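Local coordinates for protein benzoylformate decarboxylase (Mycobacterium smegmatis, PDB 4Q9D) that belongs to the thiamine pyrophosphate enzyme family, built from N-terminal, central and C-terminal alpha/beta domains and holding a bound magnesium ion, at residues Asn71-Ala76 against Pro111-Pro116; His202-Leu207 against Gly228-Ala233. All coordinates share one frame; numbering follows the deposited sequence.

Contact 1 lies in the N-terminal domain and contact 2 in the central domain, on opposite sides of the chain's centre. Their own centres are 49 Å apart and their nearest atoms about 31 Å, so neither touches the other. Contact 1 joins the end of a sheet strand and the helix that follows to a loop that meets a neighbouring subunit, whereas contact 2 pairs two adjacent strands and is touched by no other protein chain of the assembly. The magnesium ion belongs to neither contact: D434, N461 and E463 of the C-terminal domain form its protein site. In this family the cofactor typically lies between domains of two subunits.

Contact 1 (Asn71-Ala76 against Pro111-Pro116)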
loop_
_atom_site.group_PDB
_atom_site.type_symbol
_atom_site.label_atom_id
_atom_site.label_comp_id
_atom_site.label_asym_id
_atom_site.label_seq_id
_atom_site.Cartn_x
_atom_site.Cartn_y
_atom_site.Cartn_z
ATOM N N ASN B 71 -20.869 10.122 -1.595
ATOM C CA ASN B 71 -21.051 8.899 -2.387
ATOM C C ASN B 71 -20.522 9.093 -3.781
ATOM O O ASN B 71 -20.962 9.999 -4.476
ATOM C CB ASN B 71 -22.538 8.461 -2.393
ATOM C CG ASN B 71 -22.763 7.135 -3.126
ATOM O OD1 ASN B 71 -23.537 7.086 -4.080
ATOM N ND2 ASN B 71 -22.084 6.057 -2.680
ATOM N N LEU B 72 -19.568 8.246 -4.177
ATOM C CA LEU B 72 -18.795 8.465 -5.402
ATOM C C LEU B 72 -18.886 7.244 -6.316
ATOM O O LEU B 72 -19.102 6.121 -5.858
ATOM C CB LEU B 72 -17.298 8.719 -5.050
ATOM C CG LEU B 72 -17.016 9.844 -4.044
ATOM C CD1 LEU B 72 -15.501 10.030 -3.745
ATOM C CD2 LEU B 72 -17.576 11.132 -4.562
ATOM N N HIS B 73 -18.697 7.468 -7.607
ATOM C CA HIS B 73 -18.832 6.432 -8.616
ATOM C C HIS B 73 -17.557 5.554 -8.820
ATOM O O HIS B 73 -16.668 5.899 -9.623
ATOM C CB HIS B 73 -19.163 7.112 -9.953
ATOM C CG HIS B 73 -19.413 6.149 -11.065
ATOM N ND1 HIS B 73 -20.199 5.019 -10.904
ATOM C CD2 HIS B 73 -18.994 6.137 -12.356
ATOM C CE1 HIS B 73 -20.250 4.355 -12.046
ATOM N NE2 HIS B 73 -19.540 5.017 -12.951
ATOM N N THR B 74 -17.512 4.418 -8.135
ATOM C CA THR B 74 -16.428 3.424 -8.252
ATOM C C THR B 74 -15.025 4.067 -8.350
ATOM O O THR B 74 -14.750 5.063 -7.653
ATOM C CB THR B 74 -16.736 2.368 -9.392
ATOM O OG1 THR B 74 -15.693 1.387 -9.452
ATOM C CG2 THR B 74 -16.905 3.032 -10.772
ATOM N N ALA B 75 -14.132 3.521 -9.175
ATOM C CA ALA B 75 -12.739 4.017 -9.164
ATOM C C ALA B 75 -12.627 5.421 -9.766
ATOM O O ALA B 75 -11.806 6.243 -9.326
ATOM C CB ALA B 75 -11.809 3.064 -9.917
ATOM N N ALA B 76 -13.436 5.653 -10.799
ATOM C CA ALA B 76 -13.440 6.882 -11.591
ATOM C C ALA B 76 -13.820 8.081 -10.728
ATOM O O ALA B 76 -13.134 9.115 -10.720
ATOM C CB ALA B 76 -14.438 6.748 -12.755
ATOM N N PRO B 111 -14.454 -6.872 -14.245
ATOM C CA PRO B 111 -15.353 -6.365 -15.290
ATOM C C PRO B 111 -15.281 -4.838 -15.434
ATOM O O PRO B 111 -14.517 -4.178 -14.712
ATOM C CB PRO B 111 -16.738 -6.808 -14.796
ATOM C CG PRO B 111 -16.617 -6.805 -13.275
ATOM C CD PRO B 111 -15.178 -7.305 -13.036
ATOM N N TYR B 112 -16.056 -4.288 -16.370
ATOM C CA TYR B 112 -16.044 -2.843 -16.652
ATOM C C TYR B 112 -16.442 -2.110 -15.380
ATOM O O TYR B 112 -17.405 -2.519 -14.703
ATOM C CB TYR B 112 -17.099 -2.532 -17.706
ATOM C CG TYR B 112 -16.998 -1.206 -18.440
ATOM C CD1 TYR B 112 -15.935 -0.939 -19.289
ATOM C CD2 TYR B 112 -18.017 -0.267 -18.351
ATOM C CE1 TYR B 112 -15.873 0.234 -20.024
ATOM C CE2 TYR B 112 -17.960 0.924 -19.072
ATOM C CZ TYR B 112 -16.892 1.158 -19.907
ATOM O OH TYR B 112 -16.839 2.306 -20.658
ATOM N N LEU B 113 -15.707 -1.036 -15.078
ATOM C CA LEU B 113 -15.956 -0.189 -13.900
ATOM C C LEU B 113 -15.799 -0.905 -12.558
ATOM O O LEU B 113 -16.272 -0.434 -11.540
ATOM C CB LEU B 113 -17.313 0.504 -14.001
ATOM C CG LEU B 113 -17.256 1.678 -15.007
ATOM C CD1 LEU B 113 -18.649 2.100 -15.431
ATOM C CD2 LEU B 113 -16.459 2.896 -14.467
ATOM N N ASN B 114 -15.135 -2.053 -12.565
ATOM C CA ASN B 114 -14.646 -2.659 -11.327
ATOM C C ASN B 114 -13.633 -1.711 -10.695
ATOM O O ASN B 114 -12.973 -0.942 -11.395
ATOM C CB ASN B 114 -13.950 -3.977 -11.652
ATOM C CG ASN B 114 -13.654 -4.810 -10.439
ATOM O OD1 ASN B 114 -14.445 -4.863 -9.498
ATOM N ND2 ASN B 114 -12.519 -5.527 -10.474
ATOM N N ASN B 115 -13.509 -1.782 -9.376
ATOM C CA ASN B 115 -12.551 -0.990 -8.637
ATOM C C ASN B 115 -11.647 -1.959 -7.856
ATOM O O ASN B 115 -11.774 -2.095 -6.642
ATOM C CB ASN B 115 -13.278 -0.033 -7.682
ATOM C CG ASN B 115 -12.331 1.007 -7.064
ATOM O OD1 ASN B 115 -11.174 1.129 -7.479
ATOM N ND2 ASN B 115 -12.821 1.758 -6.083
ATOM N N PRO B 116 -10.735 -2.644 -8.562
ATOM C CA PRO B 116 -9.861 -3.651 -7.930
ATOM C C PRO B 116 -8.918 -3.041 -6.903
ATOM O O PRO B 116 -8.401 -1.933 -7.127
ATOM C CB PRO B 116 -9.069 -4.258 -9.112
ATOM C CG PRO B 116 -9.094 -3.205 -10.170
ATOM C CD PRO B 116 -10.428 -2.442 -9.992
#
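H73 meets L113 through the far side of its ring, where NE2 comes within 3.9 Å of L113 CD1 and about as close to CD2, the two side chains crossing at roughly a right angle. At the other ring nitrogen, ND1 is hydrogen-bonded to OE1 of E31, which limits rotation of the ring; OE2 of the same carboxylate accepts from T74 N. One face of the imidazole carries the methyl group of T74, with CG2 3.7 Å above the plane and over the ring centre.

T74 makes the hydrogen bond across the contact. Its hydroxyl, anti to the backbone N (chi1 -178°), donates to the backbone carbonyl of L113 (OG1 to O, 2.8 Å), approaching from above the carbonyl plane, 38° out of it. CG2 is thereby left between the backbone N and the carbonyl carbon, and it packs on L113 CD2 at 3.7 Å. The acceptor is presented by a type II turn from P111 to N114, closed by N114 N bonding to P111 O.

Here the chain leaves strand 68-72 of the parallel sheet in the N-terminal alpha/beta domain and enters helix 74-80, and the turn lies in the long loop after strand 95-101. L113 also packs on S402 of the second subunit, and Y112 sets its ring edge-to-face with Y281 of that subunit, so the loop, together with A76, which packs on G404 of the same neighbour, forms part of the subunit interface.

A75, in the helix, directs CB at the N115 amide, reaching OD1 at 3.2 Å. N115 CB in turn lies 3.3 Å from T74 OG1, the T74 and N115 side chains running antiparallel past one another.

Contact 2 (His202-Leu207 against Gly228-Ala233); sequences HPMLVL and GAPVHA
M204 carries CG anti to its backbone N (chi1 -177°), while H232 holds CG anti to its carbonyl carbon (chi1 -78°); these torsions set the two CG atoms, and the bends of M204 at chi2 and chi3 accompany the approach of SD to the imidazole. This is a sulfur-aromatic contact at the ring edge, with SD 3.5 Å from H232 CD2 and M204 CG also at the edge, in the ring plane. H232 ND1 is hydrogen-bonded to the carbonyl of G251, in strand 249-252.

The backbones form the parallel pairing of a beta-alpha-beta crossover in the Rossmann-like central domain: helices 209-213 and 217-227 carry the chain from strand 203-207 to strand 231-233. L205 sits between two bonds, its N reaching P230 O at 2.9 Å and nearly straight (172° at the hydrogen), and its O accepting from H232 N at 2.8 Å along a more bent path. H232 also accepts through its O, from L207 N at 3.0 Å. V231 CA adds a CA-H...O contact to L205 O.

V206 and H232 lie on one face of the sheet. On the other, L205 and V231 pack against helix 217-227, through F223 and A224, and L207 joins them. L205 and V231 run alongside each other in the same direction, while L207 crosses V231 at a slant, its CD1 3.8 Å from V231 CG1.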
loop_
_atom_site.group_PDB
_atom_site.type_symbol
_atom_site.label_atom_id
_atom_site.label_comp_id
_atom_site.label_asym_id
_atom_site.label_seq_id
_atom_site.Cartn_x
_atom_site.Cartn_y
_atom_site.Cartn_z
ATOM N N HIS B 202 8.890 35.898 29.273
ATOM C CA HIS B 202 8.383 36.493 28.040
ATOM C C HIS B 202 7.739 35.414 27.163
ATOM O O HIS B 202 8.315 34.996 26.158
ATOM C CB HIS B 202 9.522 37.166 27.263
ATOM C CG HIS B 202 10.263 38.208 28.039
ATOM N ND1 HIS B 202 9.787 39.489 28.200
ATOM C CD2 HIS B 202 11.457 38.158 28.686
ATOM C CE1 HIS B 202 10.649 40.187 28.927
ATOM N NE2 HIS B 202 11.667 39.402 29.233
ATOM N N PRO B 203 6.550 34.944 27.551
ATOM C CA PRO B 203 5.915 33.888 26.770
ATOM C C PRO B 203 5.199 34.451 25.547
ATOM O O PRO B 203 4.878 35.635 25.474
ATOM C CB PRO B 203 4.900 33.300 27.741
ATOM C CG PRO B 203 4.535 34.443 28.631
ATOM C CD PRO B 203 5.769 35.304 28.749
ATOM N N MET B 204 4.963 33.583 24.572
ATOM C CA MET B 204 4.112 33.924 23.448
ATOM C C MET B 204 3.160 32.765 23.185
ATOM O O MET B 204 3.539 31.601 23.330
ATOM C CB MET B 204 4.972 34.232 22.200
ATOM C CG MET B 204 4.140 34.666 20.986
ATOM S SD MET B 204 3.794 33.258 19.863
ATOM C CE MET B 204 5.442 33.065 19.185
ATOM N N LEU B 205 1.939 33.080 22.775
ATOM C CA LEU B 205 0.928 32.073 22.574
ATOM C C LEU B 205 0.537 32.005 21.102
ATOM O O LEU B 205 0.330 33.041 20.472
ATOM C CB LEU B 205 -0.298 32.399 23.423
ATOM C CG LEU B 205 -1.500 31.468 23.253
ATOM C CD1 LEU B 205 -1.110 30.044 23.714
ATOM C CD2 LEU B 205 -2.695 31.994 24.040
ATOM N N VAL B 206 0.454 30.785 20.561
ATOM C CA VAL B 206 -0.042 30.561 19.200
ATOM C C VAL B 206 -1.313 29.740 19.289
ATOM O O VAL B 206 -1.311 28.674 19.898
ATOM C CB VAL B 206 0.983 29.790 18.304
ATOM C CG1 VAL B 206 0.468 29.687 16.885
ATOM C CG2 VAL B 206 2.365 30.462 18.322
ATOM N N LEU B 207 -2.390 30.244 18.690
ATOM C CA LEU B 207 -3.675 29.563 18.656
ATOM C C LEU B 207 -4.001 29.260 17.201
ATOM O O LEU B 207 -4.281 30.166 16.405
ATOM C CB LEU B 207 -4.794 30.421 19.290
ATOM C CG LEU B 207 -4.685 30.707 20.809
ATOM C CD1 LEU B 207 -5.767 31.692 21.295
ATOM C CD2 LEU B 207 -4.751 29.418 21.641
ATOM N N GLY B 228 -1.783 37.019 29.285
ATOM C CA GLY B 228 -1.346 38.368 28.958
ATOM C C GLY B 228 -0.261 38.432 27.893
ATOM O O GLY B 228 0.360 39.484 27.688
ATOM N N ALA B 229 -0.014 37.311 27.210
ATOM C CA ALA B 229 1.057 37.260 26.202
ATOM C C ALA B 229 0.523 37.637 24.812
ATOM O O ALA B 229 -0.680 37.588 24.567
ATOM C CB ALA B 229 1.717 35.854 26.182
ATOM N N PRO B 230 1.417 38.015 23.892
ATOM C CA PRO B 230 0.934 38.202 22.524
ATOM C C PRO B 230 0.442 36.869 21.966
ATOM O O PRO B 230 1.004 35.822 22.281
ATOM C CB PRO B 230 2.181 38.642 21.754
ATOM C CG PRO B 230 3.347 38.401 22.660
ATOM C CD PRO B 230 2.838 38.358 24.060
ATOM N N VAL B 231 -0.602 36.925 21.159
ATOM C CA VAL B 231 -1.209 35.726 20.566
ATOM C C VAL B 231 -1.073 35.768 19.042
ATOM O O VAL B 231 -1.673 36.627 18.406
ATOM C CB VAL B 231 -2.696 35.664 20.900
ATOM C CG1 VAL B 231 -3.304 34.402 20.312
ATOM C CG2 VAL B 231 -2.898 35.729 22.433
ATOM N N HIS B 232 -0.266 34.865 18.467
ATOM C CA HIS B 232 -0.192 34.701 17.014
ATOM C C HIS B 232 -1.190 33.678 16.489
ATOM O O HIS B 232 -1.610 32.785 17.218
ATOM C CB HIS B 232 1.209 34.263 16.609
ATOM C CG HIS B 232 2.214 35.374 16.592
ATOM N ND1 HIS B 232 2.387 36.205 15.501
ATOM C CD2 HIS B 232 3.121 35.776 17.515
ATOM C CE1 HIS B 232 3.370 37.050 15.744
ATOM N NE2 HIS B 232 3.825 36.819 16.963
ATOM N N ALA B 233 -1.560 33.802 15.226
ATOM C CA ALA B 233 -2.321 32.760 14.564
ATOM C C ALA B 233 -1.365 31.933 13.700
ATOM O O ALA B 233 -0.217 32.313 13.482
ATOM C CB ALA B 233 -3.430 33.361 13.691
#